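PDB 3A32: threonine--tRNA ligase catalytic subunit from Aeropyrum pernix, which probably catalyses the two-step, ATP-dependent attachment of threonine to tRNA(Thr), and probably cannot itself deacylate mischarged seryl-tRNA(Thr). Local coordinates for residues Val181-Lys186 / Asn240-Ile245; Arg173-Val178 / Arg233-Arg238; Thr201-Leu206 / Asp246-Glu251; Asp262-Val267 / Glu275-Thr280. One frame throughout, in Å; residues are numbered along the deposited sequence.

Contact 1: Val181-Lys186 / Asn240-Ile245; sequences VFEEMK and NEKYGI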
loop_
_atom_site.group_PDB
_atom_site.type_symbol
_atom_site.label_atom_id
_atom_site.label_comp_id
_atom_site.label_asym_id
_atom_site.label_seq_id
_atom_site.Cartn_x
_atom_site.Cartn_y
_atom_site.Cartn_z
ATOM N N VAL A 181 -16.920 9.547 12.990
ATOM C CA VAL A 181 -16.151 8.284 13.012
ATOM C C VAL A 181 -17.111 7.131 13.035
ATOM O O VAL A 181 -16.906 6.169 12.299
ATOM C CB VAL A 181 -15.109 8.202 14.157
ATOM C CG1 VAL A 181 -14.466 6.782 14.233
ATOM C CG2 VAL A 181 -14.008 9.260 13.925
ATOM N N PHE A 182 -18.203 7.256 13.805
ATOM C CA PHE A 182 -19.238 6.253 13.697
ATOM C C PHE A 182 -19.734 6.150 12.256
ATOM O O PHE A 182 -19.916 5.041 11.748
ATOM C CB PHE A 182 -20.449 6.493 14.634
ATOM C CG PHE A 182 -21.617 5.585 14.315
ATOM C CD1 PHE A 182 -21.679 4.296 14.832
ATOM C CD2 PHE A 182 -22.623 5.999 13.470
ATOM C CE1 PHE A 182 -22.754 3.432 14.516
ATOM C CE2 PHE A 182 -23.692 5.138 13.143
ATOM C CZ PHE A 182 -23.740 3.855 13.676
ATOM N N GLU A 183 -19.970 7.296 11.601
ATOM C CA GLU A 183 -20.527 7.289 10.230
ATOM C C GLU A 183 -19.519 6.668 9.241
ATOM O O GLU A 183 -19.898 5.978 8.324
ATOM C CB GLU A 183 -20.948 8.695 9.770
ATOM C CG GLU A 183 -22.176 9.262 10.470
ATOM C CD GLU A 183 -23.533 8.667 10.001
ATOM O OE1 GLU A 183 -23.704 7.441 9.973
ATOM O OE2 GLU A 183 -24.449 9.445 9.655
ATOM N N GLU A 184 -18.234 6.902 9.473
ATOM C CA GLU A 184 -17.190 6.258 8.690
ATOM C C GLU A 184 -17.202 4.730 8.831
ATOM O O GLU A 184 -17.120 4.016 7.852
ATOM C CB GLU A 184 -15.832 6.854 9.106
ATOM C CG GLU A 184 -15.690 8.276 8.613
ATOM C CD GLU A 184 -14.627 9.063 9.283
ATOM O OE1 GLU A 184 -13.819 8.532 10.073
ATOM O OE2 GLU A 184 -14.587 10.262 8.989
ATOM N N MET A 185 -17.323 4.243 10.064
ATOM C CA MET A 185 -17.354 2.812 10.354
ATOM C C MET A 185 -18.514 2.132 9.612
ATOM O O MET A 185 -18.335 1.078 8.976
ATOM C CB MET A 185 -17.434 2.601 11.884
ATOM C CG MET A 185 -17.534 1.116 12.334
ATOM S SD MET A 185 -19.212 0.460 12.097
ATOM C CE MET A 185 -20.293 1.687 12.878
ATOM N N LYS A 186 -19.690 2.757 9.678
ATOM C CA LYS A 186 -20.873 2.250 9.004
ATOM C C LYS A 186 -20.738 2.160 7.461
ATOM O O LYS A 186 -21.113 1.139 6.845
ATOM C CB LYS A 186 -22.054 3.119 9.412
ATOM C CG LYS A 186 -23.369 2.793 8.726
ATOM C CD LYS A 186 -24.455 3.399 9.522
ATOM C CE LYS A 186 -25.846 2.887 9.128
ATOM N NZ LYS A 186 -26.176 3.085 7.661
ATOM N N ASN A 240 -28.130 6.841 18.335
ATOM C CA ASN A 240 -29.353 6.144 18.715
ATOM C C ASN A 240 -30.590 6.834 18.123
ATOM O O ASN A 240 -31.480 6.177 17.611
ATOM C CB ASN A 240 -29.471 5.994 20.230
ATOM C CG ASN A 240 -30.875 5.573 20.668
ATOM O OD1 ASN A 240 -31.759 6.418 20.868
ATOM N ND2 ASN A 240 -31.077 4.277 20.829
ATOM N N GLU A 241 -30.603 8.166 18.140
ATOM C CA GLU A 241 -31.710 8.890 17.566
ATOM C C GLU A 241 -31.821 8.550 16.112
ATOM O O GLU A 241 -32.915 8.338 15.648
ATOM C CB GLU A 241 -31.608 10.414 17.763
ATOM C CG GLU A 241 -32.993 11.101 17.559
ATOM C CD GLU A 241 -32.893 12.585 17.216
ATOM O OE1 GLU A 241 -32.223 13.343 17.981
ATOM O OE2 GLU A 241 -33.500 12.993 16.181
ATOM N N LYS A 242 -30.691 8.487 15.393
ATOM C CA LYS A 242 -30.741 8.326 13.919
ATOM C C LYS A 242 -31.015 6.892 13.456
ATOM O O LYS A 242 -31.753 6.673 12.473
ATOM C CB LYS A 242 -29.475 8.869 13.250
ATOM C CG LYS A 242 -29.574 8.883 11.701
ATOM C CD LYS A 242 -28.334 9.439 10.991
ATOM C CE LYS A 242 -28.486 9.381 9.464
ATOM N NZ LYS A 242 -27.417 10.142 8.640
ATOM N N TYR A 243 -30.441 5.915 14.172
ATOM C CA TYR A 243 -30.524 4.521 13.750
ATOM C C TYR A 243 -31.206 3.568 14.722
ATOM O O TYR A 243 -31.402 2.352 14.417
ATOM C CB TYR A 243 -29.117 4.012 13.462
ATOM C CG TYR A 243 -28.384 4.807 12.422
ATOM C CD1 TYR A 243 -28.754 4.738 11.069
ATOM C CD2 TYR A 243 -27.328 5.627 12.774
ATOM C CE1 TYR A 243 -28.080 5.468 10.105
ATOM C CE2 TYR A 243 -26.664 6.363 11.828
ATOM C CZ TYR A 243 -27.031 6.262 10.499
ATOM O OH TYR A 243 -26.349 6.983 9.557
ATOM N N GLY A 244 -31.534 4.081 15.901
ATOM C CA GLY A 244 -32.249 3.280 16.912
ATOM C C GLY A 244 -31.295 2.244 17.454
ATOM O O GLY A 244 -31.729 1.264 18.041
ATOM N N ILE A 245 -29.985 2.483 17.238
ATOM C CA ILE A 245 -28.909 1.581 17.621
ATOM C C ILE A 245 -28.726 1.718 19.126
ATOM O O ILE A 245 -28.642 2.832 19.704
ATOM C CB ILE A 245 -27.553 1.884 16.852
ATOM C CG1 ILE A 245 -27.626 1.416 15.392
ATOM C CG2 ILE A 245 -26.342 1.273 17.577
ATOM C CD1 ILE A 245 -26.367 1.805 14.564
#
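The CA atoms of Glu183, on helix 174-191, and Lys242, near the C-terminal end of helix 222-243, stand 10.9 Å apart, and the gap is bridged by long side chains. Tyr243 is the centrepiece. Its OH donates to Glu183 OE1 at 2.7 Å, using the syn lone pair of that oxygen, with the carboxylate and ring planes 69° apart. The other oxygen, Glu183 OE2, takes a salt bridge from Lys242 NZ at 3.2 Å, met nearly head-on in line with the C-O bond. Glu183 is bent at chi2 (-76°), which turns CD out of line with the chain. Aliphatic carbon lies on both faces of the Tyr243 ring: Lys242 CG sits 3.8 Å above its plane on one, and Lys186 CE makes a CH-pi contact 4.0 Å from the centroid on the other. Lys186 NZ itself is salt-bridged to Glu190, one turn along the same helix. Further in, Phe182 meets Tyr243 obliquely, CE2 to CE2 at 3.5 Å, while its CZ faces Ile245 CD1 tip to tip. Phe182 also packs on Phe202 and Phe263, carrying the contact down to the sheet of the catalytic core. The Glu183 carboxylate thus has a phenol on one oxygen and an ammonium on the other, a pairing that would probably stabilise its negative charge and anchor the hydroxyl end of the tyrosine, while the lysine carbons on its two faces limit the turning of the ring.

Contact 2: Arg173-Val178 / Arg233-Arg238; sequences RVIDVV and REAASR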
loop_
_atom_site.group_PDB
_atom_site.type_symbol
_atom_site.label_atom_id
_atom_site.label_comp_id
_atom_site.label_asym_id
_atom_site.label_seq_id
_atom_site.Cartn_x
_atom_site.Cartn_y
_atom_site.Cartn_z
ATOM N N ARG A 173 -15.828 21.051 18.284
ATOM C CA ARG A 173 -16.050 20.165 17.153
ATOM C C ARG A 173 -16.031 18.665 17.586
ATOM O O ARG A 173 -16.251 17.779 16.776
ATOM C CB ARG A 173 -14.973 20.480 16.091
ATOM C CG ARG A 173 -15.180 21.827 15.251
ATOM C CD ARG A 173 -16.308 21.714 14.149
ATOM N NE ARG A 173 -16.532 20.321 13.688
ATOM C CZ ARG A 173 -16.008 19.752 12.583
ATOM N NH1 ARG A 173 -15.230 20.462 11.753
ATOM N NH2 ARG A 173 -16.269 18.459 12.289
ATOM N N VAL A 174 -15.790 18.391 18.874
ATOM C CA VAL A 174 -15.446 17.030 19.305
ATOM C C VAL A 174 -16.630 16.057 19.141
ATOM O O VAL A 174 -16.439 14.913 18.669
ATOM C CB VAL A 174 -14.762 16.958 20.735
ATOM C CG1 VAL A 174 -15.709 17.447 21.860
ATOM C CG2 VAL A 174 -14.247 15.521 21.048
ATOM N N ILE A 175 -17.837 16.509 19.482
ATOM C CA ILE A 175 -19.035 15.673 19.328
ATOM C C ILE A 175 -19.227 15.243 17.850
ATOM O O ILE A 175 -19.494 14.053 17.547
ATOM C CB ILE A 175 -20.324 16.369 19.917
ATOM C CG1 ILE A 175 -20.231 16.529 21.454
ATOM C CG2 ILE A 175 -21.600 15.643 19.470
ATOM C CD1 ILE A 175 -21.296 17.489 22.093
ATOM N N ASP A 176 -19.053 16.194 16.937
ATOM C CA ASP A 176 -19.187 15.931 15.501
ATOM C C ASP A 176 -18.131 14.923 14.994
ATOM O O ASP A 176 -18.420 14.089 14.125
ATOM C CB ASP A 176 -19.003 17.235 14.715
ATOM C CG ASP A 176 -20.271 18.168 14.709
ATOM O OD1 ASP A 176 -21.376 17.799 15.123
ATOM O OD2 ASP A 176 -20.129 19.325 14.286
ATOM N N VAL A 177 -16.900 15.054 15.489
ATOM C CA VAL A 177 -15.828 14.170 15.132
ATOM C C VAL A 177 -16.134 12.738 15.567
ATOM O O VAL A 177 -15.994 11.794 14.770
ATOM C CB VAL A 177 -14.488 14.680 15.733
ATOM C CG1 VAL A 177 -13.507 13.542 15.915
ATOM C CG2 VAL A 177 -13.883 15.830 14.843
ATOM N N VAL A 178 -16.603 12.582 16.814
ATOM C CA VAL A 178 -17.000 11.275 17.343
ATOM C C VAL A 178 -18.096 10.641 16.504
ATOM O O VAL A 178 -18.032 9.436 16.154
ATOM C CB VAL A 178 -17.382 11.314 18.893
ATOM C CG1 VAL A 178 -17.822 9.906 19.397
ATOM C CG2 VAL A 178 -16.211 11.758 19.702
ATOM N N ARG A 233 -21.425 10.720 24.988
ATOM C CA ARG A 233 -22.838 10.568 25.284
ATOM C C ARG A 233 -23.700 11.268 24.251
ATOM O O ARG A 233 -24.654 10.676 23.751
ATOM C CB ARG A 233 -23.178 11.061 26.701
ATOM C CG ARG A 233 -22.722 10.126 27.775
ATOM C CD ARG A 233 -23.146 10.616 29.135
ATOM N NE ARG A 233 -22.630 9.733 30.159
ATOM C CZ ARG A 233 -21.828 10.127 31.137
ATOM N NH1 ARG A 233 -21.475 11.405 31.239
ATOM N NH2 ARG A 233 -21.408 9.256 32.037
ATOM N N GLU A 234 -23.359 12.508 23.913
ATOM C CA GLU A 234 -24.084 13.238 22.875
ATOM C C GLU A 234 -23.988 12.575 21.517
ATOM O O GLU A 234 -24.982 12.445 20.832
ATOM C CB GLU A 234 -23.590 14.680 22.761
ATOM C CG GLU A 234 -23.913 15.518 23.967
ATOM C CD GLU A 234 -25.452 15.856 24.108
ATOM O OE1 GLU A 234 -26.296 15.410 23.257
ATOM O OE2 GLU A 234 -25.780 16.580 25.091
ATOM N N ALA A 235 -22.777 12.168 21.140
ATOM C CA ALA A 235 -22.560 11.479 19.868
ATOM C C ALA A 235 -23.384 10.186 19.788
ATOM O O ALA A 235 -24.104 9.973 18.803
ATOM C CB ALA A 235 -21.042 11.215 19.601
ATOM N N ALA A 236 -23.308 9.377 20.845
ATOM C CA ALA A 236 -24.065 8.137 20.977
ATOM C C ALA A 236 -25.563 8.407 20.985
ATOM O O ALA A 236 -26.356 7.595 20.502
ATOM C CB ALA A 236 -23.677 7.408 22.266
ATOM N N SER A 237 -25.954 9.542 21.540
ATOM C CA SER A 237 -27.372 9.889 21.554
ATOM C C SER A 237 -27.834 10.242 20.145
ATOM O O SER A 237 -28.943 9.882 19.751
ATOM C CB SER A 237 -27.659 11.001 22.578
ATOM O OG SER A 237 -28.935 11.567 22.360
ATOM N N ARG A 238 -26.980 10.903 19.364
ATOM C CA ARG A 238 -27.275 11.106 17.930
ATOM C C ARG A 238 -27.305 9.818 17.128
ATOM O O ARG A 238 -28.147 9.651 16.239
ATOM C CB ARG A 238 -26.314 12.095 17.286
ATOM C CG ARG A 238 -26.535 13.478 17.810
ATOM C CD ARG A 238 -25.417 14.420 17.427
ATOM N NE ARG A 238 -25.445 15.547 18.358
ATOM C CZ ARG A 238 -24.750 16.673 18.200
ATOM N NH1 ARG A 238 -23.918 16.823 17.145
ATOM N NH2 ARG A 238 -24.873 17.636 19.119
#
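Ile175 and Arg238 meet because chi1 of Ile175 (-66°) sets CG1 beside the backbone N and CG2 anti to it, while the Arg238 chain runs extended from CG to NE and carries its guanidinium across that methyl. This is helix-helix packing within the class II core: the axes of segments 174-178 and 233-238 approach to 8.6 Å and run in broadly the same direction, 48° apart. Ala235 allows the closeness, its CA being 5.5 Å from that of Ile175. The Ala235 methyl lies against Ile175 O and, more tightly, against Val178, with CB to CG1 at 3.5 Å, shorter than usual for two carbons. Ile175 reaches past it with CD1, which rests 3.7 Å from Glu234 CB. Val178 continues inward to Ile281 and Phe283 of strand 273-284, which places this side of helix 174-191 against the sheet. On the outer side a salt-bridge network spans the groove. Asp176 pairs through OD1 with Arg238 across the contact and through OD2, at a long 3.8 Å, with Arg173 NE at the N-cap position of its own helix, so one carboxylate would partly balance two positive charges. Around the Arg238 guanidinium the division is sharp: Ile175 CG2 lies 3.4 Å above its plane, over the centre, whereas Asp176 OD1 comes in at the edge, 3.4 Å from NH1, its carboxylate plane turned by 58°.

Contact 3: Thr201-Leu206 / Asp246-Glu251; sequences TFKVRL and DIVELE. With SO4 (sulfate ion), chain C.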
loop_
_atom_site.group_PDB
_atom_site.type_symbol
_atom_site.label_atom_id
_atom_site.label_comp_id
_atom_site.label_asym_id
_atom_site.label_seq_id
_atom_site.Cartn_x
_atom_site.Cartn_y
_atom_site.Cartn_z
ATOM N N THR A 201 -28.551 -5.212 14.376
ATOM C CA THR A 201 -27.264 -5.851 14.135
ATOM C C THR A 201 -26.110 -5.150 14.840
ATOM O O THR A 201 -24.972 -5.534 14.698
ATOM C CB THR A 201 -26.923 -5.952 12.629
ATOM O OG1 THR A 201 -26.653 -4.651 12.128
ATOM C CG2 THR A 201 -28.077 -6.559 11.825
ATOM N N PHE A 202 -26.384 -4.112 15.598
ATOM C CA PHE A 202 -25.259 -3.253 16.010
ATOM C C PHE A 202 -25.492 -2.698 17.410
ATOM O O PHE A 202 -26.631 -2.428 17.789
ATOM C CB PHE A 202 -24.969 -2.139 14.977
ATOM C CG PHE A 202 -23.508 -1.740 14.904
ATOM C CD1 PHE A 202 -22.600 -2.488 14.118
ATOM C CD2 PHE A 202 -23.026 -0.657 15.658
ATOM C CE1 PHE A 202 -21.269 -2.190 14.086
ATOM C CE2 PHE A 202 -21.671 -0.318 15.615
ATOM C CZ PHE A 202 -20.773 -1.105 14.787
ATOM N N LYS A 203 -24.396 -2.565 18.149
ATOM C CA LYS A 203 -24.394 -2.047 19.493
ATOM C C LYS A 203 -23.195 -1.087 19.665
ATOM O O LYS A 203 -22.086 -1.348 19.170
ATOM C CB LYS A 203 -24.303 -3.262 20.464
ATOM C CG LYS A 203 -24.264 -2.915 21.910
ATOM C CD LYS A 203 -24.841 -4.010 22.830
ATOM C CE LYS A 203 -23.982 -5.258 22.801
ATOM N NZ LYS A 203 -24.406 -6.302 23.788
ATOM N N VAL A 204 -23.404 0.011 20.379
ATOM C CA VAL A 204 -22.335 0.922 20.724
ATOM C C VAL A 204 -22.136 0.862 22.244
ATOM O O VAL A 204 -23.067 1.117 22.995
ATOM C CB VAL A 204 -22.635 2.384 20.248
ATOM C CG1 VAL A 204 -21.869 3.394 21.081
ATOM C CG2 VAL A 204 -22.281 2.558 18.752
ATOM N N ARG A 205 -20.923 0.541 22.688
ATOM C CA ARG A 205 -20.631 0.432 24.112
ATOM C C ARG A 205 -19.671 1.532 24.569
ATOM O O ARG A 205 -18.554 1.633 24.070
ATOM C CB ARG A 205 -20.018 -0.948 24.415
ATOM C CG ARG A 205 -19.629 -1.201 25.878
ATOM C CD ARG A 205 -18.949 -2.593 26.010
ATOM N NE ARG A 205 -19.981 -3.608 26.000
ATOM C CZ ARG A 205 -19.998 -4.690 25.231
ATOM N NH1 ARG A 205 -18.988 -4.969 24.402
ATOM N NH2 ARG A 205 -21.044 -5.512 25.315
ATOM N N LEU A 206 -20.069 2.298 25.576
ATOM C CA LEU A 206 -19.182 3.322 26.133
ATOM C C LEU A 206 -18.536 2.830 27.401
ATOM O O LEU A 206 -19.213 2.219 28.246
ATOM C CB LEU A 206 -19.945 4.610 26.421
ATOM C CG LEU A 206 -20.930 5.188 25.382
ATOM C CD1 LEU A 206 -21.487 6.574 25.829
ATOM C CD2 LEU A 206 -20.364 5.294 23.937
ATOM N N ASP A 246 -28.659 0.593 19.803
ATOM C CA ASP A 246 -28.675 0.818 21.205
ATOM C C ASP A 246 -27.274 1.066 21.876
ATOM O O ASP A 246 -26.212 0.658 21.326
ATOM C CB ASP A 246 -29.764 -0.031 21.876
ATOM C CG ASP A 246 -29.350 -1.399 22.129
ATOM O OD1 ASP A 246 -30.186 -2.300 21.895
ATOM O OD2 ASP A 246 -28.215 -1.542 22.603
ATOM N N ILE A 247 -27.293 1.833 22.971
ATOM C CA ILE A 247 -26.107 2.383 23.575
ATOM C C ILE A 247 -25.999 1.767 24.944
ATOM O O ILE A 247 -26.982 1.718 25.660
ATOM C CB ILE A 247 -26.222 3.943 23.778
ATOM C CG1 ILE A 247 -26.661 4.676 22.486
ATOM C CG2 ILE A 247 -24.890 4.511 24.353
ATOM C CD1 ILE A 247 -25.732 4.328 21.243
ATOM N N VAL A 248 -24.816 1.279 25.295
ATOM C CA VAL A 248 -24.572 0.628 26.572
ATOM C C VAL A 248 -23.459 1.445 27.216
ATOM O O VAL A 248 -22.483 1.724 26.548
ATOM C CB VAL A 248 -24.076 -0.856 26.397
ATOM C CG1 VAL A 248 -23.584 -1.393 27.717
ATOM C CG2 VAL A 248 -25.201 -1.759 25.906
ATOM N N GLU A 249 -23.601 1.810 28.497
ATOM C CA GLU A 249 -22.595 2.579 29.230
ATOM C C GLU A 249 -22.078 1.823 30.457
ATOM O O GLU A 249 -22.882 1.334 31.276
ATOM C CB GLU A 249 -23.156 3.928 29.640
ATOM C CG GLU A 249 -22.068 4.874 30.036
ATOM C CD GLU A 249 -22.543 6.254 30.420
ATOM O OE1 GLU A 249 -23.329 6.881 29.675
ATOM O OE2 GLU A 249 -22.090 6.726 31.483
ATOM N N LEU A 250 -20.743 1.679 30.564
ATOM C CA LEU A 250 -20.149 0.962 31.672
ATOM C C LEU A 250 -19.266 1.864 32.523
ATOM O O LEU A 250 -18.182 2.304 32.095
ATOM C CB LEU A 250 -19.356 -0.260 31.213
ATOM C CG LEU A 250 -19.979 -1.282 30.228
ATOM C CD1 LEU A 250 -18.909 -2.221 29.744
ATOM C CD2 LEU A 250 -21.132 -2.068 30.869
ATOM N N GLU A 251 -19.726 2.109 33.743
ATOM C CA GLU A 251 -18.996 2.909 34.679
ATOM C C GLU A 251 -17.746 2.174 35.114
ATOM O O GLU A 251 -17.794 0.968 35.391
ATOM C CB GLU A 251 -19.879 3.303 35.878
ATOM C CG GLU A 251 -19.099 4.042 37.019
ATOM C CD GLU A 251 -20.018 4.540 38.169
ATOM O OE1 GLU A 251 -21.159 4.044 38.259
ATOM O OE2 GLU A 251 -19.602 5.425 38.950
HETATM S S SO4 C . -25.112 -5.561 27.083
HETATM O O1 SO4 C . -25.836 -5.136 25.881
HETATM O O2 SO4 C . -25.245 -4.542 28.120
HETATM O O3 SO4 C . -25.746 -6.796 27.540
HETATM O O4 SO4 C . -23.672 -5.763 26.828
HETATM O O HOH W 1 -29.096 -2.148 18.634
#
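Val204 and Val248 belong to a beta-alpha-beta crossover in which strand 202-207 leads through helix 222-243 to strand 246-250, its parallel neighbour. The backbones interlock in the staggered parallel pattern: Val204 N gives to Asp246 O at 3.0 Å, Val204 O receives Val248 N, Leu206 N gives to Val248 O at 2.7 Å, and Leu206 O receives Leu250 N. Before this ladder begins, Phe202 O and Asp246 N are joined through a water. On the face of Lys203, Arg205 and Val248 a sulfate, probably from the crystallisation liquor, is gripped by two cations. Lys203 NZ gives to its O1 at 2.8 Å, and Arg205 NH2 to its O4 at 3.0 Å, in the guanidinium plane. Lys203 CD passes 3.8 Å from Val248 CG2, and the bend at chi3 (66°) then turns CE out of line with the chain before NZ meets the sulfate; Leu250 CD1 lies against Arg205 CD. Both cations are also salt-bridged to Glu275, two strands away. A methionine in place of Lys203 would probably leave the sulfate without one of its two cations and Glu275 with one salt bridge fewer. On the other face Val204 and Ile247 lie side by side, CB to CD1 at 3.8 Å. Ile247 packs there on Ala236 and Asn240 of helix 222-243. Strand 246-250 is outermost in the sheet of this chain, and strand 202-207 is hydrogen-bonded on its other side to strand 260-268.

Contact 4: Asp262-Val267 / Glu275-Thr280; sequences DFIMMV and EWQMGT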
loop_
_atom_site.group_PDB
_atom_site.type_symbol
_atom_site.label_atom_id
_atom_site.label_comp_id
_atom_site.label_asym_id
_atom_site.label_seq_id
_atom_site.Cartn_x
_atom_site.Cartn_y
_atom_site.Cartn_z
ATOM N N ASP A 262 -16.782 1.531 21.799
ATOM C CA ASP A 262 -16.447 0.363 20.975
ATOM C C ASP A 262 -17.583 0.075 20.038
ATOM O O ASP A 262 -18.742 0.223 20.407
ATOM C CB ASP A 262 -16.201 -0.847 21.845
ATOM C CG ASP A 262 -14.899 -0.722 22.610
ATOM O OD1 ASP A 262 -13.872 -0.424 21.935
ATOM O OD2 ASP A 262 -14.922 -0.873 23.864
ATOM N N PHE A 263 -17.220 -0.288 18.815
ATOM C CA PHE A 263 -18.163 -0.682 17.773
ATOM C C PHE A 263 -18.379 -2.187 17.827
ATOM O O PHE A 263 -17.427 -2.942 17.704
ATOM C CB PHE A 263 -17.553 -0.391 16.407
ATOM C CG PHE A 263 -17.229 1.069 16.172
ATOM C CD1 PHE A 263 -18.204 2.083 16.406
ATOM C CD2 PHE A 263 -15.993 1.433 15.656
ATOM C CE1 PHE A 263 -17.907 3.396 16.144
ATOM C CE2 PHE A 263 -15.702 2.761 15.386
ATOM C CZ PHE A 263 -16.641 3.723 15.626
ATOM N N ILE A 264 -19.621 -2.611 17.955
ATOM C CA ILE A 264 -19.908 -3.998 18.169
ATOM C C ILE A 264 -21.029 -4.461 17.248
ATOM O O ILE A 264 -22.172 -4.035 17.402
ATOM C CB ILE A 264 -20.335 -4.282 19.644
ATOM C CG1 ILE A 264 -19.171 -4.039 20.604
ATOM C CG2 ILE A 264 -20.758 -5.740 19.791
ATOM C CD1 ILE A 264 -19.635 -3.521 21.886
ATOM N N MET A 265 -20.703 -5.345 16.310
ATOM C CA MET A 265 -21.732 -5.986 15.517
ATOM C C MET A 265 -22.309 -7.181 16.279
ATOM O O MET A 265 -21.559 -7.979 16.835
ATOM C CB MET A 265 -21.156 -6.451 14.179
ATOM C CG MET A 265 -22.194 -7.099 13.300
ATOM S SD MET A 265 -21.780 -6.899 11.572
ATOM C CE MET A 265 -22.024 -5.117 11.351
ATOM N N MET A 266 -23.625 -7.293 16.281
ATOM C CA MET A 266 -24.344 -8.452 16.799
ATOM C C MET A 266 -24.629 -9.473 15.709
ATOM O O MET A 266 -25.274 -9.157 14.701
ATOM C CB MET A 266 -25.652 -8.034 17.463
ATOM C CG MET A 266 -25.446 -7.058 18.594
ATOM S SD MET A 266 -24.250 -7.641 19.850
ATOM C CE MET A 266 -25.078 -9.188 20.358
ATOM N N VAL A 267 -24.132 -10.699 15.913
ATOM C CA VAL A 267 -24.344 -11.762 14.956
ATOM C C VAL A 267 -25.068 -12.951 15.601
ATOM O O VAL A 267 -25.099 -13.106 16.821
ATOM C CB VAL A 267 -23.027 -12.190 14.207
ATOM C CG1 VAL A 267 -22.268 -10.983 13.664
ATOM C CG2 VAL A 267 -22.109 -13.014 15.082
ATOM N N GLU A 275 -21.333 -11.242 20.156
ATOM C CA GLU A 275 -20.753 -9.939 19.777
ATOM C C GLU A 275 -19.549 -10.151 18.893
ATOM O O GLU A 275 -18.793 -11.104 19.093
ATOM C CB GLU A 275 -20.307 -9.146 20.976
ATOM C CG GLU A 275 -21.410 -8.794 21.933
ATOM C CD GLU A 275 -20.922 -7.848 22.998
ATOM O OE1 GLU A 275 -19.714 -7.459 22.974
ATOM O OE2 GLU A 275 -21.762 -7.492 23.858
ATOM N N TRP A 276 -19.400 -9.271 17.908
ATOM C CA TRP A 276 -18.207 -9.207 17.079
ATOM C C TRP A 276 -17.645 -7.794 17.275
ATOM O O TRP A 276 -18.148 -6.848 16.651
ATOM C CB TRP A 276 -18.563 -9.464 15.594
ATOM C CG TRP A 276 -17.460 -9.221 14.596
ATOM C CD1 TRP A 276 -16.151 -8.844 14.851
ATOM C CD2 TRP A 276 -17.554 -9.386 13.174
ATOM N NE1 TRP A 276 -15.438 -8.728 13.662
ATOM C CE2 TRP A 276 -16.264 -9.091 12.623
ATOM C CE3 TRP A 276 -18.610 -9.752 12.302
ATOM C CZ2 TRP A 276 -16.008 -9.139 11.247
ATOM C CZ3 TRP A 276 -18.359 -9.796 10.940
ATOM C CH2 TRP A 276 -17.062 -9.479 10.420
ATOM N N GLN A 277 -16.629 -7.652 18.133
ATOM C CA GLN A 277 -16.048 -6.347 18.405
ATOM C C GLN A 277 -15.153 -5.905 17.255
ATOM O O GLN A 277 -14.347 -6.690 16.714
ATOM C CB GLN A 277 -15.258 -6.305 19.735
ATOM C CG GLN A 277 -15.051 -4.834 20.264
ATOM C CD GLN A 277 -14.626 -4.775 21.697
ATOM O OE1 GLN A 277 -13.452 -4.577 21.964
ATOM N NE2 GLN A 277 -15.578 -4.948 22.654
ATOM N N MET A 278 -15.312 -4.642 16.880
ATOM C CA MET A 278 -14.564 -4.064 15.755
ATOM C C MET A 278 -13.631 -2.945 16.261
ATOM O O MET A 278 -12.850 -3.203 17.209
ATOM C CB MET A 278 -15.529 -3.602 14.660
ATOM C CG MET A 278 -16.221 -4.794 14.076
ATOM S SD MET A 278 -17.536 -4.407 12.937
ATOM C CE MET A 278 -17.975 -6.032 12.392
ATOM N N GLY A 279 -13.735 -1.736 15.691
ATOM C CA GLY A 279 -12.832 -0.645 16.068
ATOM C C GLY A 279 -13.271 0.026 17.374
ATOM O O GLY A 279 -14.208 -0.443 18.024
ATOM N N THR A 280 -12.607 1.119 17.731
ATOM C CA THR A 280 -12.799 1.844 18.971
ATOM C C THR A 280 -12.572 3.331 18.698
ATOM O O THR A 280 -11.885 3.695 17.736
ATOM C CB THR A 280 -11.807 1.348 20.097
ATOM O OG1 THR A 280 -12.084 -0.036 20.376
ATOM C CG2 THR A 280 -12.057 2.052 21.410
#
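Asp262 and Thr280 lie side by side, pointing the same way, and Thr280 OG1 donates to Asp262 OD1; the modelled separation is too short to be trusted. An alanine in place of Asp262 would probably leave the Thr280 hydroxyl without this acceptor. Next along the antiparallel hairpin, Phe263 N gives to Gly279 O at 3.1 Å, and a beta bulge shifts the register before Ile264 faces Gln277. Met265 and Trp276 form a hydrogen-bonded pair, Trp276 N to Met265 O at 2.7 Å. On their face Met278, extended beyond CG, lays CE 3.4 Å above the Trp276 ring plane, over its centre, and 3.7 Å from Met265 CB. On the other, Ile264 CG2 meets Glu275 CB at 3.6 Å, while the Glu275 carboxylate is held by Lys203 and Arg205. Helices 317-327 (Phe320) and 174-191 (Leu189) pack on the methionine-tryptophan face; strand 202-207 flanks segment 262-267. The Thr280 backbone is hydrogen-bonded to Ala312 of strand 306-316, and its side chain lies about 10 Å from the zinc ion.

All four contacts lie in the class II core. Along the chain contacts 1, 2 and 3 cross: their first segments come in the order 173-178, 181-186, 201-206, and their second ones repeat it as 233-238, 240-245, 246-251. Contact 4 follows as a local hairpin. Contacts 1 and 2, with centres 10 Å apart, join the same two helices, 174-191 and 222-243. Contacts 3 and 4, also 10 Å apart, are strand pairings of one sheet, in which strands 202-207 and 260-268 are neighbours, and are linked by the Arg205-Glu275 salt bridge. Packing of Met185 on Phe202 and Phe263, and the Arg233-Glu249 salt bridge, tie the helix layer to the sheet, whose strand 273-284 leads towards the zinc site.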